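PDB 4GRF: putative thiol-disulfide oxidoreductase from Bacteroides vulgatus, which is probably an oxidoreductase that exchanges thiols and disulfides through a redox-active cysteine pair, the chain here being its thioredoxin domain. Local coordinates for residues Y31-F36 against K61-Y66; C41-K46 against G109-I114; G67-R72 against Q90-K95. All blocks are in the same frame, centred on the assembly; numbering follows the deposited sequence. Where two conformers were deposited one is given.

Interaction 1 of 3, residues Y31-F36 against K61-Y66; sequences YVLVDF and KGFTIY. With SO4 (sulfate ion), chain E.
Strands 31-36 and 63-66 run parallel as neighbours in the central sheet of the thioredoxin fold. Five backbone hydrogen bonds join them. Thr64 gives its N-H to Tyr31 O and takes Leu33 N on its O; Tyr66 does the same with Leu33 O and Asp35 N. The straightest is Tyr66 N to Leu33 O, 2.8 Å and 175° at the hydrogen, nearly along the C=O axis. Tyr31 N closes the ladder at Gly62 O, 2.9 Å away, from above the carbonyl plane. Gly62 takes backbone angles at which a CB would be jammed against the preceding carbonyl O, which by itself calls for glycine.

The apolar contacts fall on two faces. Tyr31, Leu33, Phe63 and Ile65 share one, beneath helices 48-58 and 129-140. Phe63 has CG anti to the backbone N, chi1 173°, which lays its ring alongside the neighbouring strand. Its edge meets Tyr31 CB, with CD1 at 4.0 Å, and CZ lies 4.0 Å from Leu33 CB. An alanine at Phe63 would lose this ring and would probably loosen the packing between the strands and Phe58 and Val136 of the helices. On the other face Val32 lies beside Tyr66, with CG1 3.6 Å from Tyr66 CB.

One polar side chain binds an ion, probably from the crystallisation liquor: Thr64 OG1, anti to its backbone N, donates to sulfate O2 at 2.6 Å.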
ATOM      1  N   TYR A  31       1.699 -12.076  -1.438  1.00 19.91           N
ATOM      2  CA  TYR A  31       2.323 -10.903  -2.010  1.00 19.42           C
ATOM      3  C   TYR A  31       1.422  -9.724  -1.660  1.00 18.97           C
ATOM      4  O   TYR A  31       0.206  -9.826  -1.738  1.00 18.82           O
ATOM      5  CB  TYR A  31       2.463 -11.040  -3.524  1.00 20.48           C
ATOM      6  CG  TYR A  31       3.634 -11.886  -3.918  1.00 18.03           C
ATOM      7  CD1 TYR A  31       4.906 -11.348  -3.997  1.00 19.01           C
ATOM      8  CD2 TYR A  31       3.460 -13.217  -4.263  1.00 18.27           C
ATOM      9  CE1 TYR A  31       5.994 -12.123  -4.377  1.00 20.45           C
ATOM     10  CE2 TYR A  31       4.538 -13.996  -4.632  1.00 18.91           C
ATOM     11  CZ  TYR A  31       5.799 -13.456  -4.677  1.00 20.49           C
ATOM     12  OH  TYR A  31       6.863 -14.253  -5.042  1.00 22.97           O
ATOM     13  N   VAL A  32       2.044  -8.613  -1.267  1.00 16.80           N
ATOM     14  CA  VAL A  32       1.306  -7.430  -0.884  1.00 17.36           C
ATOM     15  C   VAL A  32       1.905  -6.228  -1.586  1.00 15.87           C
ATOM     16  O   VAL A  32       3.086  -5.956  -1.436  1.00 16.93           O
ATOM     17  CB  VAL A  32       1.432  -7.169   0.634  1.00 23.25           C
ATOM     18  CG1 VAL A  32       0.456  -6.067   1.047  1.00 20.99           C
ATOM     19  CG2 VAL A  32       1.179  -8.433   1.435  1.00 23.81           C
ATOM     20  N   LEU A  33       1.083  -5.503  -2.329  1.00 16.71           N
ATOM     21  CA  LEU A  33       1.462  -4.203  -2.801  1.00 13.65           C
ATOM     22  C   LEU A  33       1.151  -3.255  -1.662  1.00 16.30           C
ATOM     23  O   LEU A  33       0.019  -3.222  -1.165  1.00 16.86           O
ATOM     24  CB  LEU A  33       0.627  -3.827  -4.022  1.00 16.56           C
ATOM     25  CG  LEU A  33       1.180  -2.941  -5.135  1.00 33.01           C
ATOM     26  CD1 LEU A  33       2.494  -3.448  -5.729  1.00 23.24           C
ATOM     27  CD2 LEU A  33       0.130  -2.894  -6.234  1.00 33.20           C
ATOM     28  N   VAL A  34       2.161  -2.526  -1.218  1.00 14.88           N
ATOM     29  CA  VAL A  34       1.973  -1.521  -0.190  1.00 12.96           C
ATOM     30  C   VAL A  34       1.988  -0.138  -0.862  1.00 13.54           C
ATOM     31  O   VAL A  34       2.954   0.217  -1.556  1.00 16.85           O
ATOM     32  CB  VAL A  34       3.055  -1.629   0.882  1.00 17.07           C
ATOM     33  CG1 VAL A  34       2.800  -0.629   1.997  1.00 17.49           C
ATOM     34  CG2 VAL A  34       3.087  -3.038   1.442  1.00 16.42           C
ATOM     35  N   ASP A  35       0.880   0.570  -0.710  1.00 15.02           N
ATOM     36  CA  ASP A  35       0.664   1.872  -1.329  1.00 13.95           C
ATOM     37  C   ASP A  35       0.610   2.942  -0.258  1.00 15.72           C
ATOM     38  O   ASP A  35      -0.381   3.034   0.463  1.00 16.19           O
ATOM     39  CB  ASP A  35      -0.665   1.822  -2.076  1.00 15.94           C
ATOM     40  CG  ASP A  35      -1.034   3.122  -2.704  1.00 26.15           C
ATOM     41  OD1 ASP A  35      -0.127   3.948  -2.907  1.00 21.61           O
ATOM     42  OD2 ASP A  35      -2.250   3.310  -2.977  1.00 20.75           O
ATOM     43  N   PHE A  36       1.691   3.704  -0.117  1.00 18.90           N
ATOM     44  CA  PHE A  36       1.727   4.839   0.790  1.00 16.84           C
ATOM     45  C   PHE A  36       1.206   6.082   0.060  1.00 16.79           C
ATOM     46  O   PHE A  36       1.692   6.452  -1.016  1.00 18.19           O
ATOM     47  CB  PHE A  36       3.147   5.132   1.271  1.00 15.18           C
ATOM     48  CG  PHE A  36       3.811   4.014   2.052  1.00 15.77           C
ATOM     49  CD1 PHE A  36       4.494   3.007   1.401  1.00 16.51           C
ATOM     50  CD2 PHE A  36       3.799   4.010   3.435  1.00 20.92           C
ATOM     51  CE1 PHE A  36       5.133   1.998   2.125  1.00 17.71           C
ATOM     52  CE2 PHE A  36       4.441   3.016   4.153  1.00 22.26           C
ATOM     53  CZ  PHE A  36       5.088   2.009   3.494  1.00 20.90           C
ATOM     54  N   LYS A  61      -5.243 -15.286  -5.827  1.00 26.44           N
ATOM     55  CA  LYS A  61      -4.042 -16.100  -6.020  0.50 23.85           C
ATOM     56  C   LYS A  61      -2.893 -15.849  -5.043  1.00 23.70           C
ATOM     57  O   LYS A  61      -1.750 -16.185  -5.347  1.00 25.98           O
ATOM     58  CB  LYS A  61      -3.524 -15.913  -7.437  0.50 22.98           C
ATOM     59  CG  LYS A  61      -4.564 -16.102  -8.521  0.50 29.66           C
ATOM     60  CD  LYS A  61      -3.961 -15.764  -9.871  0.50 28.01           C
ATOM     61  CE  LYS A  61      -4.875 -16.155 -11.020  0.50 40.60           C
ATOM     62  NZ  LYS A  61      -4.103 -16.259 -12.285  0.50 34.42           N
ATOM     63  N   GLY A  62      -3.196 -15.293  -3.876  1.00 26.09           N
ATOM     64  CA  GLY A  62      -2.176 -15.059  -2.862  1.00 30.62           C
ATOM     65  C   GLY A  62      -1.597 -13.656  -2.984  1.00 25.36           C
ATOM     66  O   GLY A  62      -0.378 -13.470  -2.907  1.00 23.71           O
ATOM     67  N   PHE A  63      -2.486 -12.697  -3.227  1.00 23.43           N
ATOM     68  CA  PHE A  63      -2.107 -11.299  -3.407  1.00 20.34           C
ATOM     69  C   PHE A  63      -3.130 -10.375  -2.778  1.00 18.93           C
ATOM     70  O   PHE A  63      -4.340 -10.597  -2.865  1.00 20.11           O
ATOM     71  CB  PHE A  63      -2.019 -10.965  -4.884  1.00 20.35           C
ATOM     72  CG  PHE A  63      -1.789  -9.499  -5.169  1.00 15.84           C
ATOM     73  CD1 PHE A  63      -0.551  -8.944  -4.983  1.00 17.99           C
ATOM     74  CD2 PHE A  63      -2.829  -8.678  -5.610  1.00 17.57           C
ATOM     75  CE1 PHE A  63      -0.334  -7.613  -5.249  1.00 13.77           C
ATOM     76  CE2 PHE A  63      -2.624  -7.346  -5.865  1.00 21.46           C
ATOM     77  CZ  PHE A  63      -1.375  -6.798  -5.688  1.00 20.34           C
ATOM     78  N   THR A  64      -2.647  -9.300  -2.167  1.00 17.96           N
ATOM     79  CA  THR A  64      -3.544  -8.224  -1.779  1.00 18.21           C
ATOM     80  C   THR A  64      -2.854  -6.846  -1.875  1.00 14.84           C
ATOM     81  O   THR A  64      -1.667  -6.738  -2.179  1.00 17.18           O
ATOM     82  CB  THR A  64      -4.161  -8.450  -0.384  1.00 23.86           C
ATOM     83  OG1 THR A  64      -5.250  -7.541  -0.186  1.00 22.05           O
ATOM     84  CG2 THR A  64      -3.129  -8.297   0.727  1.00 24.11           C
ATOM     85  N   ILE A  65      -3.645  -5.800  -1.663  1.00 16.18           N
ATOM     86  CA  ILE A  65      -3.110  -4.448  -1.570  1.00 15.36           C
ATOM     87  C   ILE A  65      -3.384  -3.932  -0.176  1.00 12.65           C
ATOM     88  O   ILE A  65      -4.497  -4.080   0.377  1.00 16.38           O
ATOM     89  CB  ILE A  65      -3.726  -3.501  -2.628  1.00 16.81           C
ATOM     90  CG1 ILE A  65      -3.498  -4.064  -4.055  1.00 16.46           C
ATOM     91  CG2 ILE A  65      -3.167  -2.088  -2.467  1.00 20.97           C
ATOM     92  CD1 ILE A  65      -4.125  -3.248  -5.178  1.00 20.62           C
ATOM     93  N   TYR A  66      -2.345  -3.330   0.401  1.00 14.98           N
ATOM     94  CA  TYR A  66      -2.389  -2.718   1.718  1.00 15.22           C
ATOM     95  C   TYR A  66      -2.104  -1.223   1.540  1.00 16.07           C
ATOM     96  O   TYR A  66      -0.975  -0.799   1.243  1.00 16.47           O
ATOM     97  CB  TYR A  66      -1.346  -3.385   2.615  1.00 16.15           C
ATOM     98  CG  TYR A  66      -1.250  -2.925   4.069  1.00 15.96           C
ATOM     99  CD1 TYR A  66      -2.322  -3.025   4.942  1.00 15.35           C
ATOM    100  CD2 TYR A  66      -0.038  -2.485   4.581  1.00 15.36           C
ATOM    101  CE1 TYR A  66      -2.203  -2.651   6.270  1.00 15.72           C
ATOM    102  CE2 TYR A  66       0.093  -2.104   5.896  1.00 17.04           C
ATOM    103  CZ  TYR A  66      -0.982  -2.196   6.746  1.00 17.85           C
ATOM    104  OH  TYR A  66      -0.835  -1.817   8.060  1.00 17.04           O
TER
HETATM  105  S   SO4 E 504      -8.085  -9.389   1.101  1.00 47.62           S
HETATM  106  O1  SO4 E 504      -8.258 -10.854   0.968  1.00 70.93           O
HETATM  107  O2  SO4 E 504      -7.488  -8.862  -0.157  1.00 36.26           O
HETATM  108  O3  SO4 E 504      -9.400  -8.745   1.332  1.00 61.39           O
HETATM  109  O4  SO4 E 504      -7.211  -9.116   2.271  1.00 39.57           O

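Interaction 2 of 3, residues C41-K46 against G109-I114; sequences CSWCRK and GFPHII
Cys41 has SG anti to the backbone N, chi1 172°, and Cys44 has SG anti to the carbonyl carbon, chi1 -59°. These torsions bring Cys41 SG and Cys44 SG to 2.1 Å, a disulfide. Cys41 is the N-cap of helix 42-46, so the bond closes over the first turn. The peptide before Pro111 is cis, and this proline faces the disulfide. Cys44 SG touches the backbone side of the ring, 3.5 Å from Pro111 CA and 3.7 Å from Pro111 CB. Cys41 SG sits nearer the residue before, 3.8 Å from Phe110 CB. The Phe110 ring leads away and meets Phe38 edge-to-face. Trp43 crosses Pro111 obliquely. Its CB lies 3.9 Å from Pro111 CD, and Pro111 CG comes to the indole edge near its plane. No hydrogen bond spans the two segments, so van der Waals contact carries the meeting. The helix N-terminus beside Cys41 would probably stabilise a thiolate there if the disulfide were reduced. A CxxC pair at a helix start, packed against a cis-proline loop, is the hallmark of the thioredoxin active site.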
ATOM      1  N   CYS A  41      -2.593  13.788  -2.580  1.00 21.99           N
ATOM      2  CA  CYS A  41      -1.576  13.367  -3.538  1.00 20.25           C
ATOM      3  C   CYS A  41      -2.254  12.947  -4.840  1.00 20.11           C
ATOM      4  O   CYS A  41      -2.785  11.822  -4.957  1.00 22.22           O
ATOM      5  CB  CYS A  41      -0.783  12.208  -2.936  1.00 19.25           C
ATOM      6  SG  CYS A  41       0.357  11.424  -4.081  1.00 19.10           S
ATOM      7  N   SER A  42      -2.256  13.842  -5.828  1.00 20.21           N
ATOM      8  CA  SER A  42      -2.984  13.621  -7.082  0.50 20.51           C
ATOM      9  C   SER A  42      -2.526  12.363  -7.804  1.00 19.19           C
ATOM     10  O   SER A  42      -3.317  11.538  -8.229  1.00 20.45           O
ATOM     11  CB  SER A  42      -2.783  14.804  -8.025  0.50 27.09           C
ATOM     12  OG  SER A  42      -3.654  15.859  -7.703  0.50 27.51           O
ATOM     13  N   TRP A  43      -1.223  12.235  -7.951  1.00 18.91           N
ATOM     14  CA  TRP A  43      -0.677  11.113  -8.667  1.00 19.93           C
ATOM     15  C   TRP A  43      -1.005   9.798  -7.965  1.00 19.19           C
ATOM     16  O   TRP A  43      -1.230   8.783  -8.619  1.00 19.94           O
ATOM     17  CB  TRP A  43       0.838  11.256  -8.785  1.00 26.85           C
ATOM     18  CG  TRP A  43       1.210  10.752 -10.036  1.00 34.73           C
ATOM     19  CD1 TRP A  43       1.676   9.502 -10.327  1.00 58.93           C
ATOM     20  CD2 TRP A  43       1.019  11.421 -11.276  1.00 64.68           C
ATOM     21  NE1 TRP A  43       1.843   9.379 -11.688  1.00105.68           N
ATOM     22  CE2 TRP A  43       1.442  10.545 -12.292  1.00101.69           C
ATOM     23  CE3 TRP A  43       0.560  12.696 -11.625  1.00 51.41           C
ATOM     24  CZ2 TRP A  43       1.419  10.902 -13.637  1.00 86.40           C
ATOM     25  CZ3 TRP A  43       0.535  13.045 -12.954  1.00 63.76           C
ATOM     26  CH2 TRP A  43       0.960  12.152 -13.948  1.00 71.97           C
ATOM     27  N   CYS A  44      -1.026   9.817  -6.641  1.00 20.76           N
ATOM     28  CA  CYS A  44      -1.454   8.622  -5.870  1.00 22.25           C
ATOM     29  C   CYS A  44      -2.868   8.198  -6.282  1.00 22.44           C
ATOM     30  O   CYS A  44      -3.141   7.022  -6.540  1.00 23.33           O
ATOM     31  CB  CYS A  44      -1.441   8.914  -4.352  1.00 24.08           C
ATOM     32  SG  CYS A  44       0.155   9.410  -3.623  1.00 24.22           S
ATOM     33  N   ARG A  45      -3.766   9.168  -6.372  1.00 21.82           N
ATOM     34  CA  ARG A  45      -5.153   8.896  -6.654  1.00 21.47           C
ATOM     35  C   ARG A  45      -5.267   8.373  -8.079  1.00 22.70           C
ATOM     36  O   ARG A  45      -6.089   7.498  -8.373  1.00 23.80           O
ATOM     37  CB  ARG A  45      -5.987  10.174  -6.530  1.00 27.50           C
ATOM     38  CG  ARG A  45      -5.712  11.006  -5.280  1.00 41.52           C
ATOM     39  CD  ARG A  45      -6.422  10.488  -4.033  1.00 33.24           C
ATOM     40  NE  ARG A  45      -7.872  10.368  -4.230  1.00 27.86           N
ATOM     41  CZ  ARG A  45      -8.772  11.307  -3.935  1.00 24.95           C
ATOM     42  NH1 ARG A  45      -8.422  12.445  -3.380  1.00 24.99           N
ATOM     43  NH2 ARG A  45     -10.042  11.091  -4.192  1.00 27.09           N
ATOM     44  N   LYS A  46      -4.453   8.925  -8.978  1.00 20.22           N
ATOM     45  CA  LYS A  46      -4.501   8.516 -10.384  1.00 21.53           C
ATOM     46  C   LYS A  46      -4.020   7.093 -10.622  1.00 19.65           C
ATOM     47  O   LYS A  46      -4.245   6.534 -11.694  1.00 20.38           O
ATOM     48  CB  LYS A  46      -3.714   9.477 -11.268  1.00 25.92           C
ATOM     49  CG  LYS A  46      -4.394  10.824 -11.442  1.00 24.54           C
ATOM     50  CD  LYS A  46      -3.506  11.817 -12.174  1.00 34.70           C
ATOM     51  CE  LYS A  46      -3.460  11.491 -13.657  1.00 49.00           C
ATOM     52  NZ  LYS A  46      -2.862  12.588 -14.465  1.00 66.71           N
ATOM     53  N   GLY A 109       9.189  10.778  -1.267  1.00 26.90           N
ATOM     54  CA  GLY A 109       8.134  11.315  -2.131  1.00 29.91           C
ATOM     55  C   GLY A 109       6.995  10.339  -2.316  1.00 29.14           C
ATOM     56  O   GLY A 109       7.137   9.152  -2.033  1.00 23.28           O
ATOM     57  N   PHE A 110       5.864  10.854  -2.791  1.00 22.22           N
ATOM     58  CA  PHE A 110       4.651  10.055  -3.022  1.00 24.22           C
ATOM     59  C   PHE A 110       4.198  10.217  -4.463  1.00 32.57           C
ATOM     60  O   PHE A 110       4.436  11.255  -5.071  1.00 31.46           O
ATOM     61  CB  PHE A 110       3.523  10.519  -2.111  1.00 24.44           C
ATOM     62  CG  PHE A 110       3.826  10.387  -0.657  1.00 29.41           C
ATOM     63  CD1 PHE A 110       4.653  11.301  -0.030  1.00 28.68           C
ATOM     64  CD2 PHE A 110       3.276   9.363   0.098  1.00 24.83           C
ATOM     65  CE1 PHE A 110       4.941  11.188   1.322  1.00 26.50           C
ATOM     66  CE2 PHE A 110       3.550   9.253   1.449  1.00 28.65           C
ATOM     67  CZ  PHE A 110       4.385  10.168   2.063  1.00 24.84           C
ATOM     68  N   PRO A 111       3.543   9.189  -5.027  1.00 30.05           N
ATOM     69  CA  PRO A 111       3.222   7.914  -4.424  1.00 27.89           C
ATOM     70  C   PRO A 111       4.487   7.095  -4.123  1.00 18.05           C
ATOM     71  O   PRO A 111       5.522   7.304  -4.741  1.00 22.03           O
ATOM     72  CB  PRO A 111       2.401   7.212  -5.520  1.00 29.84           C
ATOM     73  CG  PRO A 111       2.900   7.788  -6.793  1.00 41.88           C
ATOM     74  CD  PRO A 111       3.245   9.212  -6.473  1.00 44.85           C
ATOM     75  N   HIS A 112       4.367   6.202  -3.153  1.00 22.49           N
ATOM     76  CA  HIS A 112       5.391   5.238  -2.848  1.00 18.28           C
ATOM     77  C   HIS A 112       4.717   3.864  -2.848  1.00 16.38           C
ATOM     78  O   HIS A 112       3.928   3.532  -1.936  1.00 18.20           O
ATOM     79  CB  HIS A 112       6.034   5.507  -1.509  1.00 20.41           C
ATOM     80  CG  HIS A 112       7.257   4.703  -1.283  1.00 19.40           C
ATOM     81  ND1 HIS A 112       8.422   4.929  -1.984  1.00 28.89           N
ATOM     82  CD2 HIS A 112       7.510   3.669  -0.453  1.00 21.54           C
ATOM     83  CE1 HIS A 112       9.336   4.062  -1.595  1.00 32.68           C
ATOM     84  NE2 HIS A 112       8.811   3.292  -0.662  1.00 24.41           N
ATOM     85  N   ILE A 113       4.971   3.109  -3.915  1.00 17.06           N
ATOM     86  CA  ILE A 113       4.310   1.818  -4.082  1.00 17.11           C
ATOM     87  C   ILE A 113       5.354   0.719  -4.275  1.00 19.89           C
ATOM     88  O   ILE A 113       6.158   0.759  -5.218  1.00 20.42           O
ATOM     89  CB  ILE A 113       3.360   1.829  -5.284  1.00 18.68           C
ATOM     90  CG1 ILE A 113       2.398   3.010  -5.186  1.00 19.92           C
ATOM     91  CG2 ILE A 113       2.598   0.515  -5.353  1.00 20.46           C
ATOM     92  CD1 ILE A 113       1.453   3.136  -6.369  1.00 22.18           C
ATOM     93  N   ILE A 114       5.334  -0.248  -3.372  1.00 17.98           N
ATOM     94  CA  ILE A 114       6.307  -1.323  -3.355  1.00 16.58           C
ATOM     95  C   ILE A 114       5.591  -2.677  -3.321  1.00 17.42           C
ATOM     96  O   ILE A 114       4.423  -2.750  -2.984  1.00 16.26           O
ATOM     97  CB  ILE A 114       7.248  -1.227  -2.146  1.00 17.20           C
ATOM     98  CG1 ILE A 114       6.458  -1.305  -0.828  1.00 19.76           C
ATOM     99  CG2 ILE A 114       8.042   0.079  -2.201  1.00 22.93           C
ATOM    100  CD1 ILE A 114       7.325  -1.352   0.406  1.00 20.65           C
TER

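Interaction 3 of 3, residues G67-R72 against Q90-K95; sequences GVSTDR and QVLLQK
Ser69 OG is gripped by two hydrogen bonds. It accepts from Asp71 N at 2.9 Å, an ST turn, and donates to Asp71 OD2 at 2.7 Å. The second bond meets the carboxylate from above its plane. Ser69 OG stands anti to its backbone N, chi1 174°, which turns it toward the residues that follow.

The strands are parallel, and their pairing closes a beta-alpha-beta unit with helix 74-84 between them. Three backbone bonds join them and fix the register: Val91 N to Gly67 O, Ser69 N to Val91 O, and Leu93 N to Ser69 O. Val91 N to Gly67 O is the straightest, 2.8 Å and 177° at the hydrogen. One water donates to both Asp71 O and Leu93 O and so bridges the two segments.

On the face of Val68 and Val91 the two valines lie side by side. Val68 CG1 also meets Leu93 CG at 3.7 Å, the two side chains crossing obliquely. The other face carries Ser69, Leu92 and Gln90. Leu92 CD1 lies under the turn, 3.7 Å from Ser69 OG, and also touches Asp71 CB. Gln90 bends at chi2, -81°, so that OE1 comes over Gly67, 3.4 Å from its CA. A CB on Gly67 would clash with that oxygen. Gln90 NE2 is held by Ser86 O.

Asp71 OD2 accepts from both Ser69 OG and Ala39 N, which ties the turn to the chain just before the CxxC helix. With these two donors the carboxylate is likely to stay ionised in this partly exposed turn.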
ATOM      1  N   GLY A  67      -3.155  -0.415   1.649  1.00 15.67           N
ATOM      2  CA  GLY A  67      -2.999   1.021   1.503  1.00 18.35           C
ATOM      3  C   GLY A  67      -2.753   1.677   2.845  1.00 15.32           C
ATOM      4  O   GLY A  67      -3.442   1.375   3.837  1.00 16.83           O
ATOM      5  N   VAL A  68      -1.752   2.560   2.872  1.00 17.47           N
ATOM      6  CA  VAL A  68      -1.283   3.196   4.089  1.00 14.15           C
ATOM      7  C   VAL A  68      -1.307   4.694   3.923  1.00 16.22           C
ATOM      8  O   VAL A  68      -0.515   5.243   3.160  1.00 16.98           O
ATOM      9  CB  VAL A  68       0.142   2.731   4.437  1.00 18.75           C
ATOM     10  CG1 VAL A  68       0.609   3.363   5.739  1.00 20.93           C
ATOM     11  CG2 VAL A  68       0.201   1.219   4.505  1.00 16.71           C
ATOM     12  N   SER A  69      -2.257   5.359   4.594  1.00 15.78           N
ATOM     13  CA  SER A  69      -2.382   6.816   4.474  1.00 15.37           C
ATOM     14  C   SER A  69      -1.770   7.566   5.628  1.00 19.88           C
ATOM     15  O   SER A  69      -1.849   7.141   6.787  1.00 19.06           O
ATOM     16  CB  SER A  69      -3.846   7.243   4.336  1.00 18.51           C
ATOM     17  OG  SER A  69      -3.978   8.658   4.361  1.00 19.30           O
ATOM     18  N   THR A  70      -1.177   8.700   5.278  1.00 17.78           N
ATOM     19  CA  THR A  70      -0.623   9.643   6.222  1.00 19.86           C
ATOM     20  C   THR A  70      -1.543  10.857   6.423  1.00 22.98           C
ATOM     21  O   THR A  70      -1.140  11.859   6.988  1.00 21.80           O
ATOM     22  CB  THR A  70       0.738  10.160   5.734  1.00 20.71           C
ATOM     23  OG1 THR A  70       0.580  10.842   4.491  1.00 21.90           O
ATOM     24  CG2 THR A  70       1.732   9.028   5.562  1.00 21.02           C
ATOM     25  N   ASP A  71      -2.778  10.758   5.987  1.00 21.55           N
ATOM     26  CA  ASP A  71      -3.715  11.879   6.106  1.00 21.91           C
ATOM     27  C   ASP A  71      -3.836  12.394   7.546  1.00 21.55           C
ATOM     28  O   ASP A  71      -4.024  11.616   8.484  1.00 23.39           O
ATOM     29  CB  ASP A  71      -5.097  11.454   5.614  1.00 20.83           C
ATOM     30  CG  ASP A  71      -5.276  11.699   4.135  1.00 25.24           C
ATOM     31  OD1 ASP A  71      -5.296  12.881   3.747  1.00 26.09           O
ATOM     32  OD2 ASP A  71      -5.412  10.717   3.388  1.00 21.45           O
ATOM     33  N   ARG A  72      -3.741  13.720   7.710  1.00 22.58           N
ATOM     34  CA  ARG A  72      -3.905  14.338   9.018  1.00 27.63           C
ATOM     35  C   ARG A  72      -5.369  14.288   9.444  1.00 28.02           C
ATOM     36  O   ARG A  72      -5.676  14.197  10.633  1.00 31.43           O
ATOM     37  CB  ARG A  72      -3.415  15.795   8.998  1.00 35.68           C
ATOM     38  CG  ARG A  72      -1.923  15.953   8.714  1.00 49.51           C
ATOM     39  CD  ARG A  72      -1.306  17.099   9.513  1.00 76.66           C
ATOM     40  NE  ARG A  72      -2.307  18.010  10.069  1.00 85.07           N
ATOM     41  CZ  ARG A  72      -2.589  18.115  11.366  1.00101.79           C
ATOM     42  NH1 ARG A  72      -1.938  17.372  12.255  1.00 83.19           N
ATOM     43  NH2 ARG A  72      -3.518  18.966  11.783  1.00 82.06           N
ATOM     44  N   GLN A  90      -7.373  -0.843   3.513  1.00 23.13           N
ATOM     45  CA  GLN A  90      -6.946   0.538   3.702  1.00 17.87           C
ATOM     46  C   GLN A  90      -6.785   0.865   5.176  1.00 19.00           C
ATOM     47  O   GLN A  90      -7.751   0.731   5.956  1.00 20.60           O
ATOM     48  CB  GLN A  90      -8.009   1.483   3.122  1.00 18.97           C
ATOM     49  CG  GLN A  90      -8.200   1.406   1.615  1.00 20.78           C
ATOM     50  CD  GLN A  90      -7.154   2.199   0.850  1.00 17.68           C
ATOM     51  OE1 GLN A  90      -6.047   2.438   1.334  1.00 18.11           O
ATOM     52  NE2 GLN A  90      -7.495   2.589  -0.377  1.00 21.71           N
ATOM     53  N   VAL A  91      -5.601   1.333   5.568  1.00 17.43           N
ATOM     54  CA  VAL A  91      -5.401   1.798   6.931  1.00 16.63           C
ATOM     55  C   VAL A  91      -4.937   3.242   6.971  1.00 17.49           C
ATOM     56  O   VAL A  91      -4.316   3.742   6.037  1.00 16.91           O
ATOM     57  CB  VAL A  91      -4.407   0.944   7.741  1.00 18.40           C
ATOM     58  CG1 VAL A  91      -4.902  -0.487   7.838  1.00 23.11           C
ATOM     59  CG2 VAL A  91      -2.989   1.034   7.168  1.00 16.92           C
ATOM     60  N   LEU A  92      -5.258   3.893   8.085  1.00 18.10           N
ATOM     61  CA  LEU A  92      -4.784   5.231   8.390  1.00 18.04           C
ATOM     62  C   LEU A  92      -3.823   5.167   9.560  1.00 18.15           C
ATOM     63  O   LEU A  92      -4.161   4.623  10.627  1.00 19.41           O
ATOM     64  CB  LEU A  92      -5.977   6.115   8.752  1.00 20.49           C
ATOM     65  CG  LEU A  92      -5.676   7.572   9.077  1.00 18.94           C
ATOM     66  CD1 LEU A  92      -5.065   8.278   7.879  1.00 18.48           C
ATOM     67  CD2 LEU A  92      -6.948   8.278   9.523  1.00 22.31           C
ATOM     68  N   LEU A  93      -2.640   5.730   9.368  1.00 21.47           N
ATOM     69  CA  LEU A  93      -1.623   5.781  10.425  1.00 20.29           C
ATOM     70  C   LEU A  93      -2.084   6.733  11.529  1.00 21.07           C
ATOM     71  O   LEU A  93      -2.666   7.796  11.264  1.00 23.44           O
ATOM     72  CB  LEU A  93      -0.283   6.230   9.884  1.00 20.70           C
ATOM     73  CG  LEU A  93       0.379   5.281   8.884  1.00 21.45           C
ATOM     74  CD1 LEU A  93       1.689   5.865   8.369  1.00 19.75           C
ATOM     75  CD2 LEU A  93       0.584   3.909   9.500  1.00 22.65           C
ATOM     76  N   GLN A  94      -1.853   6.337  12.761  1.00 22.07           N
ATOM     77  CA  GLN A  94      -2.084   7.275  13.858  1.00 25.30           C
ATOM     78  C   GLN A  94      -0.984   8.326  13.800  1.00 26.60           C
ATOM     79  O   GLN A  94       0.147   8.044  13.389  1.00 27.58           O
ATOM     80  CB  GLN A  94      -2.136   6.531  15.178  1.00 30.89           C
ATOM     81  CG  GLN A  94      -3.088   5.350  15.102  1.00 49.31           C
ATOM     82  CD  GLN A  94      -3.707   4.989  16.434  1.00 59.40           C
ATOM     83  OE1 GLN A  94      -3.747   3.823  16.811  1.00 46.76           O
ATOM     84  NE2 GLN A  94      -4.198   5.991  17.151  1.00 60.55           N
ATOM     85  N   LYS A  95      -1.339   9.554  14.179  1.00 30.90           N
ATOM     86  CA  LYS A  95      -0.437  10.703  14.124  1.00 28.07           C
ATOM     87  C   LYS A  95       0.958  10.377  14.646  1.00 26.44           C
ATOM     88  O   LYS A  95       1.953  10.715  14.013  1.00 33.54           O
ATOM     89  CB  LYS A  95      -1.046  11.844  14.953  1.00 34.67           C
ATOM     90  CG  LYS A  95      -0.217  13.112  15.060  1.00 56.29           C
ATOM     91  CD  LYS A  95      -0.966  14.143  15.899  1.00 72.40           C
ATOM     92  CE  LYS A  95      -0.026  15.045  16.681  1.00 65.76           C
ATOM     93  NZ  LYS A  95       0.785  15.910  15.783  1.00 67.96           N
TER
HETATM   94  O   HOH W   1      -2.073  10.076   9.488  1.00 33.32           O

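How the interactions relate
Interactions 1 and 3 share strand 63-69, and together they give the sheet order 89-92, 63-69, 31-37. Asp35 O lies 2.8 Å from Val68 N, a probable hydrogen bond that carries the strand pairing of interaction 1 on into interaction 3. Strand 112-116 flanks strand 31-37 on its other edge, antiparallel. There Phe36 N is 2.9 Å from His112 O, which links interaction 1 to interaction 2. Interaction 2 holds the Cys41-Cys44 disulfide, probably the redox-active pair, and strand 31-37 leads into its helix. Interactions 2 and 3 do not touch, with nearest atoms about 5 Å apart. The glutathione is covalently bound at Cys106, whose side chain is about 11 Å from that of Phe110.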